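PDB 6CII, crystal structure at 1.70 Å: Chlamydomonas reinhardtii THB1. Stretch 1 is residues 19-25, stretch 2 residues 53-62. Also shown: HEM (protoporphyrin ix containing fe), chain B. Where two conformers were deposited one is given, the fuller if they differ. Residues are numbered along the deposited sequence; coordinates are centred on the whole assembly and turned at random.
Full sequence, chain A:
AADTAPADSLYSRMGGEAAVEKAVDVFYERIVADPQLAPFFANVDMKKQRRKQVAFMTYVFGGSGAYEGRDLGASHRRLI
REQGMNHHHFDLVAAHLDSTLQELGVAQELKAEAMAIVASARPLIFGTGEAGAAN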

# COMPACT_ATOMS: atom_id res chain seq x y z
N ALA A 19 -4.02 -6.27 -11.65
CA ALA A 19 -4.46 -6.57 -10.29
C ALA A 19 -3.99 -5.50 -9.30
O ALA A 19 -4.77 -5.04 -8.45
CB ALA A 19 -3.94 -7.95 -9.85
N VAL A 20 -2.71 -5.10 -9.38
CA VAL A 20 -2.22 -4.11 -8.44
C VAL A 20 -2.88 -2.76 -8.68
O VAL A 20 -3.28 -2.07 -7.73
CB VAL A 20 -0.68 -4.00 -8.49
CG1 VAL A 20 -0.19 -2.87 -7.55
CG2 VAL A 20 -0.07 -5.33 -8.06
N GLU A 21 -3.03 -2.35 -9.94
CA GLU A 21 -3.66 -1.07 -10.21
C GLU A 21 -5.10 -1.05 -9.70
O GLU A 21 -5.51 -0.06 -9.08
CB GLU A 21 -3.58 -0.74 -11.69
CG GLU A 21 -2.12 -0.53 -12.14
CD GLU A 21 -1.98 0.21 -13.44
OE1 GLU A 21 -2.89 0.12 -14.29
OE2 GLU A 21 -0.94 0.90 -13.61
N LYS A 22 -5.86 -2.12 -9.93
CA LYS A 22 -7.23 -2.19 -9.42
C LYS A 22 -7.23 -2.15 -7.89
O LYS A 22 -8.03 -1.42 -7.29
CB LYS A 22 -7.92 -3.45 -9.93
CG LYS A 22 -9.35 -3.66 -9.40
CD LYS A 22 -10.28 -2.59 -9.90
CE LYS A 22 -11.74 -3.00 -9.68
NZ LYS A 22 -12.64 -1.91 -10.14
N ALA A 23 -6.34 -2.90 -7.26
CA ALA A 23 -6.33 -2.93 -5.80
C ALA A 23 -6.04 -1.54 -5.24
O ALA A 23 -6.71 -1.09 -4.31
CB ALA A 23 -5.31 -3.94 -5.28
N VAL A 24 -5.06 -0.84 -5.82
CA VAL A 24 -4.73 0.50 -5.33
C VAL A 24 -5.91 1.45 -5.56
O VAL A 24 -6.20 2.30 -4.72
CB VAL A 24 -3.44 1.01 -5.99
CG1 VAL A 24 -3.25 2.49 -5.69
CG2 VAL A 24 -2.25 0.24 -5.44
N ASP A 25 -6.61 1.32 -6.69
CA ASP A 25 -7.74 2.19 -6.94
C ASP A 25 -8.83 2.00 -5.88
O ASP A 25 -9.35 2.98 -5.33
CB ASP A 25 -8.25 1.93 -8.36
CG ASP A 25 -9.17 3.01 -8.86
OD1 ASP A 25 -8.95 4.19 -8.55
OD2 ASP A 25 -10.12 2.66 -9.59
N GLN A 53 1.70 4.68 -5.21
CA GLN A 53 1.43 3.46 -4.46
C GLN A 53 1.55 2.23 -5.35
O GLN A 53 2.07 1.20 -4.91
CB GLN A 53 0.04 3.55 -3.80
CG GLN A 53 -0.23 2.41 -2.80
CD GLN A 53 0.72 2.45 -1.60
OE1 GLN A 53 1.74 1.76 -1.55
NE2 GLN A 53 0.36 3.24 -0.63
N VAL A 54 1.07 2.32 -6.59
CA VAL A 54 1.27 1.21 -7.51
C VAL A 54 2.75 0.90 -7.64
O VAL A 54 3.16 -0.26 -7.58
CB VAL A 54 0.62 1.49 -8.88
CG1 VAL A 54 1.03 0.40 -9.87
CG2 VAL A 54 -0.89 1.54 -8.74
N ALA A 55 3.59 1.94 -7.79
CA ALA A 55 5.02 1.71 -7.99
C ALA A 55 5.64 1.03 -6.78
O ALA A 55 6.44 0.09 -6.91
CB ALA A 55 5.74 3.03 -8.31
N PHE A 56 5.23 1.47 -5.58
CA PHE A 56 5.78 0.88 -4.37
C PHE A 56 5.34 -0.56 -4.22
O PHE A 56 6.16 -1.45 -3.95
CB PHE A 56 5.37 1.66 -3.13
CG PHE A 56 5.90 1.04 -1.87
CD1 PHE A 56 7.24 1.16 -1.55
CD2 PHE A 56 5.08 0.28 -1.05
CE1 PHE A 56 7.75 0.54 -0.40
CE2 PHE A 56 5.60 -0.34 0.09
CZ PHE A 56 6.92 -0.20 0.40
N MET A 57 4.04 -0.82 -4.36
CA MET A 57 3.54 -2.17 -4.19
C MET A 57 4.13 -3.11 -5.23
O MET A 57 4.46 -4.26 -4.93
CB MET A 57 2.01 -2.18 -4.28
CG MET A 57 1.35 -1.39 -3.18
SD MET A 57 1.46 -2.30 -1.64
CE MET A 57 0.60 -1.20 -0.52
N THR A 58 4.25 -2.62 -6.47
CA THR A 58 4.86 -3.43 -7.52
C THR A 58 6.27 -3.87 -7.12
O THR A 58 6.64 -5.04 -7.28
CB THR A 58 4.89 -2.60 -8.80
OG1 THR A 58 3.54 -2.32 -9.23
CG2 THR A 58 5.60 -3.36 -9.90
N TYR A 59 7.05 -2.93 -6.59
CA TYR A 59 8.40 -3.23 -6.12
C TYR A 59 8.41 -4.26 -4.99
O TYR A 59 9.11 -5.27 -5.08
CB TYR A 59 9.09 -1.93 -5.68
CG TYR A 59 10.39 -2.18 -4.95
CD1 TYR A 59 11.47 -2.72 -5.61
CD2 TYR A 59 10.50 -1.92 -3.59
CE1 TYR A 59 12.66 -2.97 -4.96
CE2 TYR A 59 11.70 -2.16 -2.92
CZ TYR A 59 12.77 -2.69 -3.62
OH TYR A 59 13.95 -2.94 -2.96
N VAL A 60 7.64 -4.02 -3.92
CA VAL A 60 7.78 -4.94 -2.78
C VAL A 60 7.13 -6.28 -3.05
O VAL A 60 7.48 -7.27 -2.37
CB VAL A 60 7.23 -4.36 -1.46
CG1 VAL A 60 8.04 -3.11 -1.08
CG2 VAL A 60 5.72 -4.08 -1.55
N PHE A 61 6.20 -6.38 -4.00
CA PHE A 61 5.67 -7.67 -4.40
C PHE A 61 6.56 -8.36 -5.43
O PHE A 61 6.19 -9.42 -5.94
CB PHE A 61 4.23 -7.55 -4.93
CG PHE A 61 3.22 -7.02 -3.89
CD1 PHE A 61 3.49 -7.06 -2.53
CD2 PHE A 61 2.00 -6.51 -4.30
CE1 PHE A 61 2.58 -6.58 -1.61
CE2 PHE A 61 1.07 -6.03 -3.36
CZ PHE A 61 1.39 -6.06 -2.02
N GLY A 62 7.73 -7.79 -5.75
CA GLY A 62 8.69 -8.44 -6.63
C GLY A 62 8.50 -8.20 -8.11
O GLY A 62 9.05 -8.95 -8.92
CHA HEM B . 2.73 8.77 0.89
CHB HEM B . 3.20 3.91 1.17
CHC HEM B . 0.80 3.98 5.48
CHD HEM B . -0.46 8.69 4.60
C1A HEM B . 3.06 7.46 0.65
C2A HEM B . 3.81 7.01 -0.51
C3A HEM B . 3.93 5.69 -0.43
C4A HEM B . 3.26 5.22 0.75
CMA HEM B . 4.63 4.72 -1.41
CAA HEM B . 4.36 7.98 -1.58
CBA HEM B . 5.72 8.49 -1.09
CGA HEM B . 6.40 9.26 -2.18
O1A HEM B . 7.12 8.62 -2.98
O2A HEM B . 6.20 10.50 -2.26
C1B HEM B . 2.57 3.55 2.35
C2B HEM B . 2.42 2.19 2.78
C3B HEM B . 1.76 2.18 3.95
C4B HEM B . 1.46 3.55 4.32
CMB HEM B . 2.95 0.97 2.01
CAB HEM B . 1.44 0.88 4.71
CBB HEM B . 0.42 0.79 5.56
C1C HEM B . 0.27 5.26 5.58
C2C HEM B . -0.55 5.76 6.67
C3C HEM B . -0.88 7.04 6.42
C4C HEM B . -0.31 7.42 5.14
CMC HEM B . -0.90 4.89 7.90
CAC HEM B . -1.74 8.03 7.25
CBC HEM B . -2.89 7.59 7.74
C1D HEM B . 0.28 9.05 3.49
C2D HEM B . 0.18 10.34 2.88
C3D HEM B . 1.05 10.40 1.85
C4D HEM B . 1.75 9.14 1.78
CMD HEM B . -0.80 11.44 3.34
CAD HEM B . 1.26 11.60 0.91
CBD HEM B . 2.11 12.65 1.63
CGD HEM B . 2.30 13.86 0.73
O1D HEM B . 2.05 15.00 1.19
O2D HEM B . 2.69 13.67 -0.45
NA HEM B . 2.76 6.33 1.39
NB HEM B . 1.95 4.36 3.31
NC HEM B . 0.43 6.32 4.67
ND HEM B . 1.25 8.32 2.79
FE HEM B . 1.62 6.35 3.01

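The two helical stretches pack at 130° between their N-to-C directions, with axes 9.6 Å apart at closest approach, and the contact is made mainly by side-chain packing: no hydrogen bond crosses it. Together they bury 299 Å², most of it on three valines. Val 20 and Val 24, one turn apart, both direct their CA-to-CB bonds toward the second helix, while Val 54 points sideways and yet has the largest covered area. Its two methyls reach different neighbours, CG1 lying 4.2 Å from Val 20 CG1 and CG2 3.8 Å from Val 24 CB. All three valines adopt the t rotamer, common for valine in helices, and their compact branched side chains fill the space without needing a polar partner.

Val 20 also divides its methyls. CG1 packs 4.0 Å from Met 57 CB, whereas CG2 meets the edge of the Phe 61 ring, near its plane, at 4.5 Å from CD2. Thr 58 OG1 is 4.1 Å from Val 20 CG1; in its m rotamer this hydroxyl donates to Val 54 O at 2.7 Å, so its polarity is satisfied within its own helix beside an apolar neighbour.

The longer side chains contribute mainly their near ends. Gln 53 offers CB to Val 24 CG1 at 3.9 Å, then turns away through chi1 t and chi2 p, bringing NE2 to 3.4 Å from HEM CHB; NE2 is hydrogen-bonded elsewhere in the structure. Met 57, m at chi1 and chi2, likewise starts toward the first helix and leads its end away. At the exposed margin, Glu 21, with chi1 m and chi2 t, lays CG 4.0 Å from Val 54 CG1, its methylene lying against the valine while the carboxylate forms no hydrogen bond with the second stretch. Ala 55 and Lys 22 point away and take no part.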